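Local coordinates for protein sialidase B (Streptococcus pneumoniae serotype 4, PDB 4XJW) that cleaves terminal sialic acid from alpha-2,3-, alpha-2,6- and alpha-2,8-linked glycans as a family 33 glycoside hydrolase, and is classed as an intramolecular trans-sialidase, at residues T365-D368 with V372-G375; Y331-K336 with F436-P441. The protein carries 1 engineered substitution. All coordinates share one frame; numbering follows the deposited sequence.

Contact 1. Residues T365-D368 with V372-G375; sequences TIND and VLEG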
loop_
_atom_site.group_PDB
_atom_site.type_symbol
_atom_site.label_atom_id
_atom_site.label_comp_id
_atom_site.label_asym_id
_atom_site.label_seq_id
_atom_site.Cartn_x
_atom_site.Cartn_y
_atom_site.Cartn_z
ATOM N N THR A 365 -6.829 26.244 -26.117
ATOM C CA THR A 365 -5.696 25.339 -26.232
ATOM C C THR A 365 -5.507 24.553 -24.938
ATOM O O THR A 365 -6.038 24.921 -23.887
ATOM C CB THR A 365 -4.389 26.085 -26.579
ATOM O OG1 THR A 365 -4.094 27.043 -25.556
ATOM C CG2 THR A 365 -4.506 26.798 -27.925
ATOM N N ILE A 366 -4.759 23.459 -25.034
ATOM C CA ILE A 366 -4.397 22.647 -23.880
ATOM C C ILE A 366 -2.881 22.732 -23.712
ATOM O O ILE A 366 -2.148 22.526 -24.676
ATOM C CB ILE A 366 -4.803 21.178 -24.101
ATOM C CG1 ILE A 366 -6.285 21.071 -24.481
ATOM C CG2 ILE A 366 -4.492 20.335 -22.883
ATOM C CD1 ILE A 366 -7.245 21.586 -23.408
ATOM N N ASN A 367 -2.408 23.039 -22.507
ATOM C CA ASN A 367 -0.963 23.096 -22.272
ATOM C C ASN A 367 -0.378 21.721 -21.927
ATOM O O ASN A 367 -1.072 20.710 -22.033
ATOM C CB ASN A 367 -0.575 24.177 -21.242
ATOM C CG ASN A 367 -1.069 23.875 -19.826
ATOM O OD1 ASN A 367 -1.483 22.761 -19.516
ATOM N ND2 ASN A 367 -1.013 24.878 -18.958
ATOM N N ASP A 368 0.887 21.675 -21.519
ATOM C CA ASP A 368 1.500 20.389 -21.194
ATOM C C ASP A 368 0.990 19.812 -19.872
ATOM O O ASP A 368 1.150 18.622 -19.607
ATOM C CB ASP A 368 3.029 20.469 -21.190
ATOM C CG ASP A 368 3.685 19.109 -20.926
ATOM O OD1 ASP A 368 3.122 18.064 -21.349
ATOM O OD2 ASP A 368 4.755 19.082 -20.279
ATOM N N VAL A 372 -6.655 23.798 -19.442
ATOM C CA VAL A 372 -7.375 24.508 -20.499
ATOM C C VAL A 372 -7.048 25.999 -20.512
ATOM O O VAL A 372 -7.129 26.673 -19.480
ATOM C CB VAL A 372 -8.896 24.356 -20.333
ATOM C CG1 VAL A 372 -9.628 25.075 -21.462
ATOM C CG2 VAL A 372 -9.282 22.886 -20.292
ATOM N N LEU A 373 -6.683 26.509 -21.685
ATOM C CA LEU A 373 -6.455 27.936 -21.859
ATOM C C LEU A 373 -7.468 28.491 -22.851
ATOM O O LEU A 373 -7.836 27.815 -23.807
ATOM C CB LEU A 373 -5.034 28.199 -22.365
ATOM C CG LEU A 373 -3.895 28.282 -21.338
ATOM C CD1 LEU A 373 -3.675 26.979 -20.603
ATOM C CD2 LEU A 373 -2.607 28.710 -22.008
ATOM N N GLU A 374 -7.936 29.712 -22.609
ATOM C CA GLU A 374 -8.777 30.406 -23.580
ATOM C C GLU A 374 -8.074 31.679 -24.033
ATOM O O GLU A 374 -7.804 32.572 -23.228
ATOM C CB GLU A 374 -10.154 30.735 -22.998
ATOM C CG GLU A 374 -11.067 31.459 -23.988
ATOM C CD GLU A 374 -12.400 31.847 -23.380
ATOM O OE1 GLU A 374 -12.534 31.764 -22.141
ATOM O OE2 GLU A 374 -13.311 32.227 -24.143
ATOM N N GLY A 375 -7.761 31.754 -25.321
ATOM C CA GLY A 375 -7.007 32.879 -25.837
ATOM C C GLY A 375 -5.699 33.041 -25.088
ATOM O O GLY A 375 -5.284 34.157 -24.765
#
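T365 and L373 form an antiparallel hydrogen-bonded pair, each giving its N-H to the other's carbonyl. The bond from L373 N to T365 O is short, 2.8 Å, and nearly straight (169° at the hydrogen). Its partner, from T365 N to L373 O, is 3.0 Å long and a little more bent (157°). On the face of the sheet shared by these two residues, the hydroxyl OG1 of T365 lies 3.5 Å from L373 CB. It is brought there by a chi1 of 60°, which sets OG1 between the backbone N and the carbonyl carbon. The isobutyl group of L373 runs on toward N367, and its CD1 packs 3.8 Å from N367 ND2, the two side chains crossing at about a right angle. On the other face, I366 and V372 make the non-hydrogen-bonded pair. Here the delta-methyl CD1 of I366 reaches across to V372 CG2 at 3.9 Å, an apolar touch between two buried side chains.

N367 is itself positioned by the turn: its OD1 accepts a hydrogen bond from the backbone N of E371 and a weak one from that of K369. V406 packs against both I366 and V372 on the apolar face, and S411 also touches V372. The two bridges lie at the turn end of the hairpin made by strands 360-366 and 372-374, within an antiparallel sheet in which strand 352-355 flanks the first and strand 377-387 the second.

Contact 2. Residues Y331-K336 with F436-P441; sequences YYLKLK and FKLLPP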
loop_
_atom_site.group_PDB
_atom_site.type_symbol
_atom_site.label_atom_id
_atom_site.label_comp_id
_atom_site.label_asym_id
_atom_site.label_seq_id
_atom_site.Cartn_x
_atom_site.Cartn_y
_atom_site.Cartn_z
ATOM N N TYR A 331 -3.022 9.888 -33.280
ATOM C CA TYR A 331 -4.057 9.791 -32.258
ATOM C C TYR A 331 -4.261 11.124 -31.565
ATOM O O TYR A 331 -3.311 11.731 -31.071
ATOM C CB TYR A 331 -3.694 8.711 -31.243
ATOM C CG TYR A 331 -3.426 7.376 -31.887
ATOM C CD1 TYR A 331 -4.462 6.487 -32.140
ATOM C CD2 TYR A 331 -2.136 7.011 -32.261
ATOM C CE1 TYR A 331 -4.221 5.260 -32.735
ATOM C CE2 TYR A 331 -1.887 5.792 -32.862
ATOM C CZ TYR A 331 -2.935 4.921 -33.095
ATOM O OH TYR A 331 -2.684 3.704 -33.688
ATOM N N TYR A 332 -5.507 11.583 -31.545
ATOM C CA TYR A 332 -5.824 12.866 -30.942
ATOM C C TYR A 332 -6.822 12.679 -29.823
ATOM O O TYR A 332 -7.829 11.995 -29.993
ATOM C CB TYR A 332 -6.380 13.827 -31.991
ATOM C CG TYR A 332 -5.390 14.135 -33.082
ATOM C CD1 TYR A 332 -4.285 14.937 -32.830
ATOM C CD2 TYR A 332 -5.552 13.619 -34.361
ATOM C CE1 TYR A 332 -3.367 15.222 -33.817
ATOM C CE2 TYR A 332 -4.633 13.901 -35.361
ATOM C CZ TYR A 332 -3.546 14.703 -35.080
ATOM O OH TYR A 332 -2.625 14.995 -36.059
ATOM N N LEU A 333 -6.525 13.287 -28.679
ATOM C CA LEU A 333 -7.382 13.210 -27.506
ATOM C C LEU A 333 -8.723 13.883 -27.777
ATOM O O LEU A 333 -8.763 15.041 -28.202
ATOM C CB LEU A 333 -6.685 13.884 -26.323
ATOM C CG LEU A 333 -7.353 13.799 -24.950
ATOM C CD1 LEU A 333 -7.339 12.366 -24.454
ATOM C CD2 LEU A 333 -6.636 14.725 -23.963
ATOM N N LYS A 334 -9.809 13.149 -27.549
ATOM C CA LYS A 334 -11.157 13.670 -27.771
ATOM C C LYS A 334 -11.610 14.459 -26.559
ATOM O O LYS A 334 -11.267 14.119 -25.426
ATOM C CB LYS A 334 -12.145 12.534 -28.060
ATOM C CG LYS A 334 -11.851 11.763 -29.339
ATOM C CD LYS A 334 -12.887 10.691 -29.608
ATOM C CE LYS A 334 -12.810 9.577 -28.584
ATOM N NZ LYS A 334 -13.832 8.530 -28.820
ATOM N N LEU A 335 -12.368 15.526 -26.801
ATOM C CA LEU A 335 -12.926 16.322 -25.716
ATOM C C LEU A 335 -14.412 16.585 -25.922
ATOM O O LEU A 335 -14.882 16.729 -27.053
ATOM C CB LEU A 335 -12.207 17.663 -25.592
ATOM C CG LEU A 335 -10.730 17.668 -25.200
ATOM C CD1 LEU A 335 -10.140 19.068 -25.307
ATOM C CD2 LEU A 335 -10.552 17.112 -23.798
ATOM N N LYS A 336 -15.137 16.656 -24.812
ATOM C CA LYS A 336 -16.546 17.025 -24.820
ATOM C C LYS A 336 -16.681 18.368 -24.132
ATOM O O LYS A 336 -16.151 18.575 -23.035
ATOM C CB LYS A 336 -17.387 15.971 -24.095
ATOM C CG LYS A 336 -18.782 16.454 -23.695
ATOM C CD LYS A 336 -19.613 15.328 -23.114
ATOM C CE LYS A 336 -19.893 14.280 -24.170
ATOM N NZ LYS A 336 -20.698 13.142 -23.643
ATOM N N PHE A 436 3.388 14.949 -16.823
ATOM C CA PHE A 436 3.078 13.681 -17.473
ATOM C C PHE A 436 2.556 13.853 -18.900
ATOM O O PHE A 436 1.985 14.888 -19.246
ATOM C CB PHE A 436 2.139 12.805 -16.612
ATOM C CG PHE A 436 0.695 13.262 -16.584
ATOM C CD1 PHE A 436 -0.168 12.973 -17.635
ATOM C CD2 PHE A 436 0.198 13.949 -15.483
ATOM C CE1 PHE A 436 -1.487 13.377 -17.608
ATOM C CE2 PHE A 436 -1.125 14.364 -15.446
ATOM C CZ PHE A 436 -1.968 14.074 -16.506
ATOM N N LYS A 437 2.816 12.849 -19.733
ATOM C CA LYS A 437 2.256 12.771 -21.079
ATOM C C LYS A 437 1.445 11.494 -21.208
ATOM O O LYS A 437 1.821 10.457 -20.662
ATOM C CB LYS A 437 3.364 12.785 -22.125
ATOM C CG LYS A 437 4.161 14.069 -22.138
ATOM C CD LYS A 437 5.244 14.038 -23.198
ATOM C CE LYS A 437 6.027 15.337 -23.200
ATOM N NZ LYS A 437 6.330 15.781 -24.586
ATOM N N LEU A 438 0.327 11.558 -21.923
ATOM C CA LEU A 438 -0.449 10.347 -22.176
ATOM C C LEU A 438 0.234 9.449 -23.205
ATOM O O LEU A 438 0.766 9.932 -24.198
ATOM C CB LEU A 438 -1.857 10.690 -22.658
ATOM C CG LEU A 438 -2.722 11.427 -21.635
ATOM C CD1 LEU A 438 -4.127 11.750 -22.182
ATOM C CD2 LEU A 438 -2.819 10.662 -20.323
ATOM N N LEU A 439 0.226 8.143 -22.957
ATOM C CA LEU A 439 0.669 7.189 -23.962
ATOM C C LEU A 439 -0.401 7.064 -25.035
ATOM O O LEU A 439 -1.583 7.272 -24.760
ATOM C CB LEU A 439 0.962 5.816 -23.341
ATOM C CG LEU A 439 2.221 5.681 -22.468
ATOM C CD1 LEU A 439 2.825 4.294 -22.596
ATOM C CD2 LEU A 439 3.243 6.744 -22.792
ATOM N N PRO A 440 0.005 6.720 -26.270
ATOM C CA PRO A 440 -1.002 6.481 -27.307
ATOM C C PRO A 440 -1.836 5.243 -26.987
ATOM O O PRO A 440 -1.410 4.404 -26.192
ATOM C CB PRO A 440 -0.154 6.217 -28.550
ATOM C CG PRO A 440 1.130 5.668 -28.022
ATOM C CD PRO A 440 1.367 6.413 -26.740
ATOM N N PRO A 441 -3.022 5.124 -27.601
ATOM C CA PRO A 441 -3.788 3.882 -27.471
ATOM C C PRO A 441 -3.115 2.772 -28.272
ATOM O O PRO A 441 -2.535 3.052 -29.322
ATOM C CB PRO A 441 -5.145 4.243 -28.087
ATOM C CG PRO A 441 -4.848 5.351 -29.027
ATOM C CD PRO A 441 -3.715 6.128 -28.428
HETATM O O HOH W 1 -4.295 1.912 -31.314
#
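The aromatic ring of Y331 and the pyrrolidine of P441 make the main contact, a CH-pi interaction. P441 CD sits over one face of the ring, 4.1 Å from its centroid and 29° off the normal. The neighbouring P441 CG comes closer to the rim, 3.3 Å from Y331 CD1, so the proline ring lies displaced toward the CD1 side. With chi1 at -55° the phenol lies beside its own backbone N and turns one face to P441.

Purely apolar contacts extend this patch. P440 CB comes in obliquely to the ring, 4.3 Å from Y331 CD2, and farther along the strand the methyls L333 CD1 and L438 CD1 meet at 4.0 Å, their side chains crossing at about a right angle. F324 touches both L333 and P441.

Polar contact is slight: a water binds P441 O at 2.9 Å and Y331 OH at 3.4 Å, both weakly, and no direct hydrogen bond joins the segments. Far from the active site and the ligand pocket, this is side-chain packing between two sheets. It sets strand 330-337 of the antiparallel insertion against the edge strand 437-438 and the proline-containing loop after it, on a blade of the six-bladed beta-propeller characteristic of sialidases.

Both contacts reach the antiparallel sheet that contains strands 330-337 and 360-366, but they do different work. Contact 1 is local, pairing neighbouring strands within that sheet through backbone hydrogen bonds, with one buried apolar face. Contact 2 spans some hundred residues of chain and sets the same sheet against the edge of another through side-chain packing, with no direct hydrogen bond and a weak water link, mostly at the surface; of its touching residues, L333 is buried. The centres of contact 1 and contact 2 lie about 15 Å apart. The hairpin turn borders 436-437 through D368, and its first strand meets strand 330-337 through I366, whose CD1 lies 4.3 Å from L335 CD1.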